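Local coordinates for putative uncharacterized protein (Xanthomonas oryzae pv. oryzae, PDB 4KL0) that binds calcium and probably hydrolyses N-glycosidic bonds of nucleosides, although its own substrate is not established, at residues D35-P40 with S111-E116; Q75-A80 with V92-G97; Y230-P235 with E359-L364; V234-Y239 with T312-Y317. All blocks are in the same frame, centred on the assembly; numbering follows the deposited sequence.

Contact 1: D35-P40 with S111-E116. With CA (calcium ion), chain B.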
loop_
_atom_site.group_PDB
_atom_site.type_symbol
_atom_site.label_atom_id
_atom_site.label_comp_id
_atom_site.label_asym_id
_atom_site.label_seq_id
_atom_site.Cartn_x
_atom_site.Cartn_y
_atom_site.Cartn_z
ATOM N N ASP A 35 -1.415 -1.029 -6.983
ATOM C CA ASP A 35 -2.535 -0.789 -7.921
ATOM C C ASP A 35 -3.060 0.631 -7.712
ATOM O O ASP A 35 -4.181 0.824 -7.276
ATOM C CB ASP A 35 -3.663 -1.828 -7.730
ATOM C CG ASP A 35 -4.179 -1.913 -6.272
ATOM O OD1 ASP A 35 -3.650 -1.191 -5.386
ATOM O OD2 ASP A 35 -5.177 -2.672 -6.052
ATOM N N PRO A 36 -2.249 1.615 -8.070
ATOM C CA PRO A 36 -2.608 3.009 -7.684
ATOM C C PRO A 36 -3.767 3.612 -8.508
ATOM O O PRO A 36 -4.141 3.159 -9.626
ATOM C CB PRO A 36 -1.320 3.786 -7.983
ATOM C CG PRO A 36 -0.674 3.014 -9.164
ATOM C CD PRO A 36 -0.934 1.542 -8.743
ATOM N N ASN A 37 -4.298 4.676 -7.919
ATOM C CA ASN A 37 -5.334 5.530 -8.554
ATOM C C ASN A 37 -6.724 4.909 -8.656
ATOM O O ASN A 37 -7.519 5.315 -9.500
ATOM C CB ASN A 37 -4.861 6.098 -9.878
ATOM C CG ASN A 37 -5.564 7.401 -10.208
ATOM O OD1 ASN A 37 -5.733 8.245 -9.313
ATOM N ND2 ASN A 37 -5.996 7.575 -11.479
ATOM N N LYS A 38 -7.034 3.931 -7.813
ATOM C CA LYS A 38 -8.459 3.643 -7.585
ATOM C C LYS A 38 -8.882 4.122 -6.197
ATOM O O LYS A 38 -10.076 4.175 -5.868
ATOM C CB LYS A 38 -8.835 2.165 -7.842
ATOM C CG LYS A 38 -7.976 1.069 -7.225
ATOM C CD LYS A 38 -8.334 0.784 -5.750
ATOM C CE LYS A 38 -7.528 -0.458 -5.209
ATOM N NZ LYS A 38 -7.877 -0.653 -3.756
ATOM N N ASP A 39 -7.898 4.536 -5.410
ATOM C CA ASP A 39 -8.134 5.147 -4.089
ATOM C C ASP A 39 -6.835 5.887 -3.718
ATOM O O ASP A 39 -5.887 5.845 -4.488
ATOM C CB ASP A 39 -8.560 4.097 -3.062
ATOM C CG ASP A 39 -7.527 2.979 -2.826
ATOM O OD1 ASP A 39 -6.303 3.184 -2.982
ATOM O OD2 ASP A 39 -8.009 1.859 -2.454
ATOM N N PRO A 40 -6.750 6.567 -2.560
ATOM C CA PRO A 40 -5.496 7.267 -2.266
ATOM C C PRO A 40 -4.351 6.431 -1.765
ATOM O O PRO A 40 -3.210 6.907 -1.790
ATOM C CB PRO A 40 -5.875 8.231 -1.104
ATOM C CG PRO A 40 -7.410 8.146 -0.974
ATOM C CD PRO A 40 -7.809 6.824 -1.560
ATOM N N SER A 111 -11.473 -1.619 -13.320
ATOM C CA SER A 111 -11.179 -0.609 -14.330
ATOM C C SER A 111 -11.323 0.793 -13.746
ATOM O O SER A 111 -11.354 1.765 -14.499
ATOM C CB SER A 111 -12.094 -0.759 -15.538
ATOM O OG SER A 111 -13.422 -0.425 -15.151
ATOM N N LYS A 112 -11.471 0.915 -12.420
ATOM C CA LYS A 112 -11.590 2.234 -11.758
ATOM C C LYS A 112 -10.291 3.054 -11.793
ATOM O O LYS A 112 -9.253 2.625 -11.301
ATOM C CB LYS A 112 -12.046 1.977 -10.306
ATOM C CG LYS A 112 -12.411 3.231 -9.492
ATOM C CD LYS A 112 -13.186 2.786 -8.247
ATOM C CE LYS A 112 -12.990 3.792 -7.119
ATOM N NZ LYS A 112 -14.262 3.900 -6.293
ATOM N N PHE A 113 -10.320 4.250 -12.381
ATOM C CA PHE A 113 -9.111 5.074 -12.548
ATOM C C PHE A 113 -9.537 6.525 -12.384
ATOM O O PHE A 113 -10.235 7.093 -13.229
ATOM C CB PHE A 113 -8.433 4.829 -13.922
ATOM C CG PHE A 113 -7.123 5.556 -14.111
ATOM C CD1 PHE A 113 -5.914 4.965 -13.769
ATOM C CD2 PHE A 113 -7.070 6.872 -14.623
ATOM C CE1 PHE A 113 -4.702 5.606 -13.937
ATOM C CE2 PHE A 113 -5.865 7.536 -14.805
ATOM C CZ PHE A 113 -4.661 6.930 -14.467
ATOM N N LEU A 114 -9.153 7.086 -11.253
ATOM C CA LEU A 114 -9.764 8.344 -10.757
ATOM C C LEU A 114 -9.282 9.518 -11.612
ATOM O O LEU A 114 -8.106 9.608 -12.000
ATOM C CB LEU A 114 -9.412 8.537 -9.272
ATOM C CG LEU A 114 -9.972 7.466 -8.330
ATOM C CD1 LEU A 114 -9.458 7.643 -6.875
ATOM C CD2 LEU A 114 -11.464 7.463 -8.406
ATOM N N ALA A 115 -10.189 10.442 -11.923
ATOM C CA ALA A 115 -9.813 11.535 -12.850
ATOM C C ALA A 115 -8.612 12.391 -12.394
ATOM O O ALA A 115 -7.816 12.905 -13.222
ATOM C CB ALA A 115 -11.029 12.415 -13.079
ATOM N N GLU A 116 -8.430 12.509 -11.086
ATOM C CA GLU A 116 -7.361 13.337 -10.529
ATOM C C GLU A 116 -5.954 12.828 -10.916
ATOM O O GLU A 116 -4.963 13.577 -10.975
ATOM C CB GLU A 116 -7.513 13.380 -9.000
ATOM C CG GLU A 116 -8.730 14.101 -8.451
ATOM C CD GLU A 116 -10.037 13.339 -8.488
ATOM O OE1 GLU A 116 -10.065 12.127 -8.817
ATOM O OE2 GLU A 116 -11.083 13.964 -8.197
HETATM CA CA CA B . -3.580 -0.835 -2.927
HETATM O O HOH W 1 -5.523 -2.451 -3.520
HETATM O O HOH W 2 -5.616 0.338 -2.113
HETATM O O HOH W 3 -4.495 -2.176 -0.774
#
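The aspartate-rich loop that follows strand 28-34 in the nucleoside hydrolase fold holds calcium through D35 and is clasped at N37 and K38 by the loop 111-116. Packing is tightest at N37, which bonds to L114 twice. L114 N donates to N37 O at 3.0 Å, nearly along the C=O axis. In return N37 ND2 reaches L114 O at 3.0 Å, in the carbonyl plane and on a lone pair, with an N-H...O angle of 155°. CG of N37 lies anti to its backbone N (chi1 -154°), and the amide nitrogen comes to rest 3.1 Å from the plane of the F113 ring, over its centre. N37 OD1 is hydrogen-bonded to Y252 OH, so both ends of the amide are fixed. L114 lays its CD1 against K38 C at 3.6 Å.

The looser side belongs to the solvent-exposed K112, whose chain runs past K38 CB until K112 CE meets K38 O at 3.2 Å. K38 itself leads away from this loop: CG takes the crowded position between N and the carbonyl carbon, and the chain bends at chi2 (82°). Its NZ forms a salt bridge with D39 OD2 at 2.8 Å. D35 OD1 binds the ion, with D42, I151 and D318 as further protein ligands. One calcium-bound water accepts from K38 NZ and donates to D35 OD2.

Contact 2: Q75-A80 with V92-G97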
loop_
_atom_site.group_PDB
_atom_site.type_symbol
_atom_site.label_atom_id
_atom_site.label_comp_id
_atom_site.label_asym_id
_atom_site.label_seq_id
_atom_site.Cartn_x
_atom_site.Cartn_y
_atom_site.Cartn_z
ATOM N N GLN A 75 -1.833 2.467 -17.646
ATOM C CA GLN A 75 -2.224 3.793 -17.160
ATOM C C GLN A 75 -1.813 3.938 -15.677
ATOM O O GLN A 75 -1.294 4.959 -15.270
ATOM C CB GLN A 75 -3.743 4.056 -17.322
ATOM C CG GLN A 75 -4.283 3.899 -18.728
ATOM C CD GLN A 75 -3.420 4.637 -19.728
ATOM O OE1 GLN A 75 -3.093 5.825 -19.548
ATOM N NE2 GLN A 75 -2.989 3.916 -20.786
ATOM N N ARG A 76 -2.055 2.903 -14.881
ATOM C CA ARG A 76 -1.663 2.944 -13.482
ATOM C C ARG A 76 -0.157 3.050 -13.337
ATOM O O ARG A 76 0.305 3.812 -12.502
ATOM C CB ARG A 76 -2.200 1.717 -12.729
ATOM C CG ARG A 76 -3.687 1.613 -12.677
ATOM C CD ARG A 76 -4.109 0.474 -11.696
ATOM N NE ARG A 76 -5.483 0.053 -11.947
ATOM C CZ ARG A 76 -6.565 0.760 -11.661
ATOM N NH1 ARG A 76 -6.461 1.997 -11.074
ATOM N NH2 ARG A 76 -7.770 0.256 -11.941
ATOM N N ALA A 77 0.603 2.322 -14.168
ATOM C CA ALA A 77 2.044 2.353 -14.080
ATOM C C ALA A 77 2.581 3.746 -14.472
ATOM O O ALA A 77 3.492 4.245 -13.863
ATOM C CB ALA A 77 2.658 1.265 -15.007
ATOM N N GLN A 78 2.007 4.339 -15.503
ATOM C CA GLN A 78 2.354 5.686 -15.895
ATOM C C GLN A 78 2.057 6.652 -14.779
ATOM O O GLN A 78 2.839 7.574 -14.539
ATOM C CB GLN A 78 1.601 6.090 -17.138
ATOM C CG GLN A 78 2.102 5.330 -18.414
ATOM C CD GLN A 78 1.237 5.658 -19.601
ATOM O OE1 GLN A 78 0.933 6.828 -19.838
ATOM N NE2 GLN A 78 0.803 4.642 -20.342
ATOM N N LEU A 79 0.920 6.497 -14.093
ATOM C CA LEU A 79 0.687 7.354 -12.937
ATOM C C LEU A 79 1.702 7.160 -11.785
ATOM O O LEU A 79 2.153 8.116 -11.201
ATOM C CB LEU A 79 -0.745 7.158 -12.436
ATOM C CG LEU A 79 -1.146 7.885 -11.172
ATOM C CD1 LEU A 79 -2.574 8.129 -11.269
ATOM C CD2 LEU A 79 -0.844 7.021 -9.925
ATOM N N ALA A 80 2.018 5.907 -11.454
ATOM C CA ALA A 80 3.002 5.659 -10.436
ATOM C C ALA A 80 4.319 6.321 -10.796
ATOM O O ALA A 80 4.929 7.003 -9.967
ATOM C CB ALA A 80 3.192 4.165 -10.169
ATOM N N VAL A 92 13.341 4.812 -9.629
ATOM C CA VAL A 92 12.396 3.715 -9.464
ATOM C C VAL A 92 11.983 3.142 -10.818
ATOM O O VAL A 92 11.441 3.839 -11.715
ATOM C CB VAL A 92 11.159 4.220 -8.652
ATOM C CG1 VAL A 92 10.171 3.100 -8.492
ATOM C CG2 VAL A 92 11.603 4.778 -7.308
ATOM N N ARG A 93 12.182 1.827 -10.976
ATOM C CA ARG A 93 11.804 1.198 -12.224
ATOM C C ARG A 93 10.379 0.644 -12.138
ATOM O O ARG A 93 10.097 -0.306 -11.401
ATOM C CB ARG A 93 12.780 0.080 -12.551
ATOM C CG ARG A 93 12.652 -0.366 -13.964
ATOM C CD ARG A 93 13.552 -1.619 -14.167
ATOM N NE ARG A 93 13.430 -2.165 -15.519
ATOM C CZ ARG A 93 12.405 -2.899 -15.961
ATOM N NH1 ARG A 93 11.348 -3.175 -15.157
ATOM N NH2 ARG A 93 12.427 -3.362 -17.223
ATOM N N VAL A 94 9.492 1.245 -12.901
ATOM C CA VAL A 94 8.085 0.868 -12.873
ATOM C C VAL A 94 7.748 0.023 -14.093
ATOM O O VAL A 94 8.013 0.409 -15.283
ATOM C CB VAL A 94 7.178 2.092 -12.827
ATOM C CG1 VAL A 94 5.728 1.700 -12.738
ATOM C CG2 VAL A 94 7.571 3.026 -11.662
ATOM N N ALA A 95 7.072 -1.091 -13.828
ATOM C CA ALA A 95 6.678 -1.997 -14.903
ATOM C C ALA A 95 5.191 -2.409 -14.788
ATOM O O ALA A 95 4.666 -2.555 -13.651
ATOM C CB ALA A 95 7.549 -3.233 -14.847
ATOM N N ARG A 96 4.505 -2.595 -15.917
ATOM C CA ARG A 96 3.168 -3.151 -15.949
ATOM C C ARG A 96 3.222 -4.663 -15.630
ATOM O O ARG A 96 4.003 -5.404 -16.255
ATOM C CB ARG A 96 2.627 -2.978 -17.382
ATOM C CG ARG A 96 1.495 -3.881 -17.723
ATOM C CD ARG A 96 0.899 -3.592 -19.078
ATOM N NE ARG A 96 1.364 -4.430 -20.159
ATOM C CZ ARG A 96 1.162 -4.101 -21.433
ATOM N NH1 ARG A 96 1.580 -4.900 -22.411
ATOM N NH2 ARG A 96 0.522 -2.952 -21.715
ATOM N N GLY A 97 2.337 -5.148 -14.751
ATOM C CA GLY A 97 2.228 -6.558 -14.467
ATOM C C GLY A 97 1.531 -7.336 -15.575
ATOM O O GLY A 97 1.121 -6.771 -16.598
#
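Segment 75-80 of helix 70-86 and strand 93-96 run almost antiparallel, 170° between their N-to-C directions, and their axes approach to 7.8 Å. So close an approach rests on small side chains: the helix turns A77 and A80 toward the strand, and V94 is the residue that meets both. V94 sets CG1 anti to its backbone N (chi1 -178°), and this branch does the touching. V94 CG1 lies 3.8 Å from A77 CB and 3.6 Å from A77 O, so it packs against the methyl and the carbonyl of one helical residue. One turn further on, A80 CB is a looser neighbour of V94 CG1 at 4.4 Å. A77 CB also faces the strand backbone, 4.4 Å from R96 N.

The long chains serve other partners. R96 is extended through chi2 and then bends at chi3 (98°), and its NH2 bonds to S74 OG of helix 70-86. R76 takes no part in the packing against the strand, and its NE bonds to L67 O. K81 and F84, later in helix 70-86, also pack against V94. Strand 93-96 bonds along its backbone to the parallel strand 58-65, through R93 and A95. Helix 70-86 is therefore the crossover of a beta-alpha-beta unit, the repeating element of a Rossmann-like fold, here at the border of the sheet.

Contact 3: Y230-P235 with E359-L364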
loop_
_atom_site.group_PDB
_atom_site.type_symbol
_atom_site.label_atom_id
_atom_site.label_comp_id
_atom_site.label_asym_id
_atom_site.label_seq_id
_atom_site.Cartn_x
_atom_site.Cartn_y
_atom_site.Cartn_z
ATOM N N TYR A 230 -8.155 0.551 10.857
ATOM C CA TYR A 230 -9.248 1.246 11.532
ATOM C C TYR A 230 -8.702 1.918 12.784
ATOM O O TYR A 230 -9.033 3.069 13.118
ATOM C CB TYR A 230 -10.370 0.253 11.924
ATOM C CG TYR A 230 -11.022 -0.479 10.768
ATOM C CD1 TYR A 230 -10.968 0.001 9.483
ATOM C CD2 TYR A 230 -11.726 -1.671 10.978
ATOM C CE1 TYR A 230 -11.598 -0.687 8.417
ATOM C CE2 TYR A 230 -12.332 -2.366 9.928
ATOM C CZ TYR A 230 -12.269 -1.871 8.660
ATOM O OH TYR A 230 -12.910 -2.565 7.651
ATOM N N LYS A 231 -7.831 1.200 13.468
ATOM C CA LYS A 231 -7.333 1.721 14.719
ATOM C C LYS A 231 -6.465 2.987 14.552
ATOM O O LYS A 231 -6.438 3.870 15.424
ATOM C CB LYS A 231 -6.567 0.620 15.410
ATOM C CG LYS A 231 -6.225 0.941 16.860
ATOM C CD LYS A 231 -5.928 -0.339 17.596
ATOM C CE LYS A 231 -5.872 -0.110 19.088
ATOM N NZ LYS A 231 -4.847 -1.047 19.646
ATOM N N ALA A 232 -5.764 3.079 13.424
ATOM C CA ALA A 232 -4.842 4.192 13.178
ATOM C C ALA A 232 -5.369 5.177 12.106
ATOM O O ALA A 232 -4.583 5.851 11.421
ATOM C CB ALA A 232 -3.457 3.619 12.768
ATOM N N ALA A 233 -6.695 5.266 11.956
ATOM C CA ALA A 233 -7.300 6.088 10.912
ATOM C C ALA A 233 -6.921 7.535 11.112
ATOM O O ALA A 233 -6.836 7.995 12.261
ATOM C CB ALA A 233 -8.857 5.945 10.942
ATOM N N VAL A 234 -6.665 8.253 10.031
ATOM C CA VAL A 234 -6.253 9.666 10.097
ATOM C C VAL A 234 -7.430 10.600 9.776
ATOM O O VAL A 234 -8.392 10.218 9.097
ATOM C CB VAL A 234 -5.091 9.942 9.137
ATOM C CG1 VAL A 234 -3.850 9.055 9.500
ATOM C CG2 VAL A 234 -5.555 9.787 7.661
ATOM N N PRO A 235 -7.391 11.861 10.272
ATOM C CA PRO A 235 -8.496 12.776 9.931
ATOM C C PRO A 235 -8.248 13.472 8.594
ATOM O O PRO A 235 -7.111 13.311 8.048
ATOM C CB PRO A 235 -8.428 13.826 11.058
ATOM C CG PRO A 235 -6.915 13.904 11.339
ATOM C CD PRO A 235 -6.380 12.469 11.168
ATOM N N GLU A 359 -1.820 6.374 18.037
ATOM C CA GLU A 359 -1.704 7.840 17.868
ATOM C C GLU A 359 -0.305 8.162 17.351
ATOM O O GLU A 359 -0.127 9.092 16.563
ATOM C CB GLU A 359 -2.057 8.653 19.134
ATOM C CG GLU A 359 -1.869 10.195 18.991
ATOM C CD GLU A 359 -2.566 10.861 17.758
ATOM O OE1 GLU A 359 -1.897 11.709 17.107
ATOM O OE2 GLU A 359 -3.772 10.581 17.459
ATOM N N LYS A 360 0.676 7.354 17.753
ATOM C CA LYS A 360 2.012 7.511 17.204
ATOM C C LYS A 360 2.065 7.110 15.707
ATOM O O LYS A 360 2.751 7.746 14.931
ATOM C CB LYS A 360 3.044 6.719 18.003
ATOM C CG LYS A 360 4.479 6.869 17.459
ATOM C CD LYS A 360 5.485 7.026 18.539
ATOM C CE LYS A 360 5.836 5.746 19.217
ATOM N NZ LYS A 360 6.749 6.066 20.374
ATOM N N ALA A 361 1.369 6.042 15.344
ATOM C CA ALA A 361 1.254 5.687 13.922
ATOM C C ALA A 361 0.650 6.831 13.116
ATOM O O ALA A 361 1.135 7.175 12.009
ATOM C CB ALA A 361 0.437 4.387 13.755
ATOM N N ARG A 362 -0.429 7.435 13.622
ATOM C CA ARG A 362 -1.021 8.601 12.954
ATOM C C ARG A 362 -0.017 9.751 12.785
ATOM O O ARG A 362 0.089 10.351 11.707
ATOM C CB ARG A 362 -2.212 9.141 13.753
ATOM C CG ARG A 362 -3.468 8.277 13.738
ATOM C CD ARG A 362 -4.633 9.062 14.416
ATOM N NE ARG A 362 -5.763 8.160 14.654
ATOM C CZ ARG A 362 -5.999 7.527 15.802
ATOM N NH1 ARG A 362 -5.189 7.711 16.857
ATOM N NH2 ARG A 362 -7.058 6.718 15.900
ATOM N N LEU A 363 0.728 10.053 13.862
ATOM C CA LEU A 363 1.650 11.179 13.884
ATOM C C LEU A 363 2.862 10.899 12.966
ATOM O O LEU A 363 3.299 11.748 12.181
ATOM C CB LEU A 363 2.111 11.407 15.337
ATOM C CG LEU A 363 2.570 12.779 15.763
ATOM C CD1 LEU A 363 1.469 13.794 15.520
ATOM C CD2 LEU A 363 2.896 12.686 17.248
ATOM N N LEU A 364 3.363 9.679 13.019
ATOM C CA LEU A 364 4.439 9.256 12.103
ATOM C C LEU A 364 4.043 9.272 10.618
ATOM O O LEU A 364 4.824 9.753 9.758
ATOM C CB LEU A 364 4.993 7.905 12.501
ATOM C CG LEU A 364 6.184 7.476 11.655
ATOM C CD1 LEU A 364 7.366 8.445 11.879
ATOM C CD2 LEU A 364 6.554 6.073 12.011
#
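A233 O is the best-held polar atom, gripped across the contact by a single short hydrogen bond: R362 NE donates to it at 2.6 Å with an N-H...O angle of 153°. The acceptor lies at the edge of the guanidinium, only 5° out of its plane, and the donor lies in the carbonyl plane of A233. R362 arrives there with CG anti to its carbonyl carbon (chi1 -71°) and a chain extended from CG to NE. K231 O comes within 3.0 Å of R362 NH2, but the angle is too poor for a hydrogen bond. The far corner of the group is steadied within its own helix, where R362 NH1 makes a long salt bridge to E359 OE2 at 3.3 Å, meeting the carboxylate from above its plane. Two interactions thus limit rotation of the guanidinium, which also has A232 CA over one face.

Beside the guanidinium the apolar packing is light: A232 CB faces A361 CB at 4.1 Å, and R362 CG lies 4.3 Å from V234 CG1. The same R362 CG also makes a van der Waals contact with A232 O at 3.5 Å. K231 directs its own NZ away, to V355 O and H352 O. Segment 230-235 is the end of helix 226-231 and the loop that leaves it; helix 358-372 packs against that loop. A232 also touches L320 of helix 317-325, A361 touches L333 of helix 327-333, and K360, further round helix 358-372, pairs with E18 of helix 10-20.

Contact 4: V234-Y239 with T312-Y317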
loop_
_atom_site.group_PDB
_atom_site.type_symbol
_atom_site.label_atom_id
_atom_site.label_comp_id
_atom_site.label_asym_id
_atom_site.label_seq_id
_atom_site.Cartn_x
_atom_site.Cartn_y
_atom_site.Cartn_z
ATOM N N VAL A 234 -6.665 8.253 10.031
ATOM C CA VAL A 234 -6.253 9.666 10.097
ATOM C C VAL A 234 -7.430 10.600 9.776
ATOM O O VAL A 234 -8.392 10.218 9.097
ATOM C CB VAL A 234 -5.091 9.942 9.137
ATOM C CG1 VAL A 234 -3.850 9.055 9.500
ATOM C CG2 VAL A 234 -5.555 9.787 7.661
ATOM N N PRO A 235 -7.391 11.861 10.272
ATOM C CA PRO A 235 -8.496 12.776 9.931
ATOM C C PRO A 235 -8.248 13.472 8.594
ATOM O O PRO A 235 -7.111 13.311 8.048
ATOM C CB PRO A 235 -8.428 13.826 11.058
ATOM C CG PRO A 235 -6.915 13.904 11.339
ATOM C CD PRO A 235 -6.380 12.469 11.168
ATOM N N PRO A 236 -9.229 14.245 8.066
ATOM C CA PRO A 236 -8.993 15.030 6.848
ATOM C C PRO A 236 -7.758 15.921 6.962
ATOM O O PRO A 236 -7.203 16.244 5.922
ATOM C CB PRO A 236 -10.265 15.915 6.724
ATOM C CG PRO A 236 -11.332 15.106 7.367
ATOM C CD PRO A 236 -10.677 14.156 8.372
ATOM N N ALA A 237 -7.385 16.359 8.175
ATOM C CA ALA A 237 -6.270 17.286 8.328
ATOM C C ALA A 237 -5.003 16.661 7.772
ATOM O O ALA A 237 -4.068 17.418 7.370
ATOM C CB ALA A 237 -6.078 17.694 9.810
ATOM N N PHE A 238 -4.948 15.322 7.788
ATOM C CA PHE A 238 -3.807 14.589 7.176
ATOM C C PHE A 238 -3.647 15.009 5.717
ATOM O O PHE A 238 -2.540 15.381 5.301
ATOM C CB PHE A 238 -3.891 13.055 7.345
ATOM C CG PHE A 238 -2.847 12.296 6.530
ATOM C CD1 PHE A 238 -1.589 12.035 7.070
ATOM C CD2 PHE A 238 -3.132 11.880 5.234
ATOM C CE1 PHE A 238 -0.629 11.363 6.328
ATOM C CE2 PHE A 238 -2.208 11.207 4.500
ATOM C CZ PHE A 238 -0.933 10.940 5.052
ATOM N N TYR A 239 -4.747 15.005 4.957
ATOM C CA TYR A 239 -4.741 15.342 3.534
ATOM C C TYR A 239 -4.639 16.849 3.326
ATOM O O TYR A 239 -4.058 17.308 2.347
ATOM C CB TYR A 239 -6.010 14.818 2.859
ATOM C CG TYR A 239 -5.959 13.275 2.737
ATOM C CD1 TYR A 239 -5.267 12.703 1.698
ATOM C CD2 TYR A 239 -6.581 12.427 3.670
ATOM C CE1 TYR A 239 -5.169 11.353 1.550
ATOM C CE2 TYR A 239 -6.487 11.040 3.544
ATOM C CZ TYR A 239 -5.743 10.527 2.472
ATOM O OH TYR A 239 -5.609 9.198 2.247
ATOM N N THR A 312 -13.730 12.544 10.710
ATOM C CA THR A 312 -12.542 12.329 11.552
ATOM C C THR A 312 -11.699 11.041 11.257
ATOM O O THR A 312 -10.566 10.895 11.761
ATOM C CB THR A 312 -12.935 12.310 13.076
ATOM O OG1 THR A 312 -13.593 11.083 13.404
ATOM C CG2 THR A 312 -13.862 13.464 13.394
ATOM N N LYS A 313 -12.215 10.109 10.450
ATOM C CA LYS A 313 -11.613 8.774 10.385
ATOM C C LYS A 313 -11.445 8.350 8.925
ATOM O O LYS A 313 -12.447 8.012 8.283
ATOM C CB LYS A 313 -12.546 7.743 11.030
ATOM C CG LYS A 313 -12.888 8.020 12.506
ATOM C CD LYS A 313 -13.486 6.764 13.166
ATOM C CE LYS A 313 -15.023 6.795 13.182
ATOM N NZ LYS A 313 -15.614 5.423 13.407
ATOM N N LEU A 314 -10.208 8.323 8.416
ATOM C CA LEU A 314 -9.921 7.905 7.039
ATOM C C LEU A 314 -8.832 6.809 7.124
ATOM O O LEU A 314 -7.738 7.040 7.696
ATOM C CB LEU A 314 -9.440 9.084 6.179
ATOM C CG LEU A 314 -10.500 10.197 6.049
ATOM C CD1 LEU A 314 -9.803 11.447 5.561
ATOM C CD2 LEU A 314 -11.695 9.751 5.134
ATOM N N ASN A 315 -9.108 5.626 6.555
ATOM C CA ASN A 315 -8.139 4.526 6.680
ATOM C C ASN A 315 -6.928 4.593 5.730
ATOM O O ASN A 315 -7.094 4.983 4.546
ATOM C CB ASN A 315 -8.874 3.216 6.477
ATOM C CG ASN A 315 -9.929 2.999 7.529
ATOM O OD1 ASN A 315 -9.764 3.410 8.695
ATOM N ND2 ASN A 315 -11.014 2.329 7.145
ATOM N N LEU A 316 -5.736 4.285 6.247
ATOM C CA LEU A 316 -4.502 4.195 5.412
ATOM C C LEU A 316 -3.929 2.756 5.414
ATOM O O LEU A 316 -2.905 2.444 6.047
ATOM C CB LEU A 316 -3.417 5.197 5.886
ATOM C CG LEU A 316 -3.773 6.663 5.640
ATOM C CD1 LEU A 316 -2.715 7.667 6.226
ATOM C CD2 LEU A 316 -4.089 6.886 4.126
ATOM N N TYR A 317 -4.532 1.862 4.646
ATOM C CA TYR A 317 -4.158 0.471 4.760
ATOM C C TYR A 317 -2.772 0.213 4.225
ATOM O O TYR A 317 -1.961 -0.446 4.839
ATOM C CB TYR A 317 -5.118 -0.407 3.927
ATOM C CG TYR A 317 -6.583 -0.161 4.206
ATOM C CD1 TYR A 317 -7.205 -0.767 5.282
ATOM C CD2 TYR A 317 -7.332 0.660 3.365
ATOM C CE1 TYR A 317 -8.565 -0.548 5.541
ATOM C CE2 TYR A 317 -8.683 0.902 3.612
ATOM C CZ TYR A 317 -9.281 0.293 4.697
ATOM O OH TYR A 317 -10.636 0.514 4.936
HETATM O O HOH W 4 -7.320 7.642 3.542
#
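V234 and L314 form a single antiparallel bridge, a hydrogen-bonded pair. V234 N donates to L314 O at 2.8 Å, from above the carbonyl plane (26° out of it), and L314 N returns a bond to V234 O at 2.7 Å with a more bent N-H...O angle of 132°.

Two leucine side chains, that of L314 in the bridge and that of L316, each set CG anti to the carbonyl carbon. L314 CD1 fits between P236 CD at 4.0 Å and Y239 CD2 at 3.9 Å. L316 divides its branches: its CD1 crosses V234 CG1 at 3.7 Å and makes a CH-pi contact over one face of F238, 4.1 Å from the ring centroid and offset toward the rim, while its CD2 meets Y239 OH at 3.3 Å, tip to tip.

Further out, the two rings pack together, F238 CD2 over the centre of one Y239 face. A water accepts a hydrogen bond from Y239 OH and donates one to N315 O. S366 and A369 of helix 358-372 back F238. This is an isolated antiparallel bridge between two loops, joining the lead-in of helix 236-243 to L316, the N-cap of the helix that carries the calcium ligand D318.

In the fold
Contacts 1 and 2 meet directly: R76 of the crossover helix reaches the two loops of contact 1, with R76 NH2 2.9 Å from K112 O and R76 NH1 3.0 Å from P36 O. Contacts 3 and 4 share V234 and P235, their centres about 8 Å apart, and A233 CB lies 3.6 Å from L314 O. Y239 OH touches P40 CB at 3.5 Å, which joins contact 4 to contact 1. Contact 1 holds the calcium ligand D35; the side chains of L316 and A80 come within about 10 and 11 Å of the ion. Contacts 2 and 3, centres about 28 Å apart, occupy opposite sides of the chain's centre, contact 3 away from the metal site.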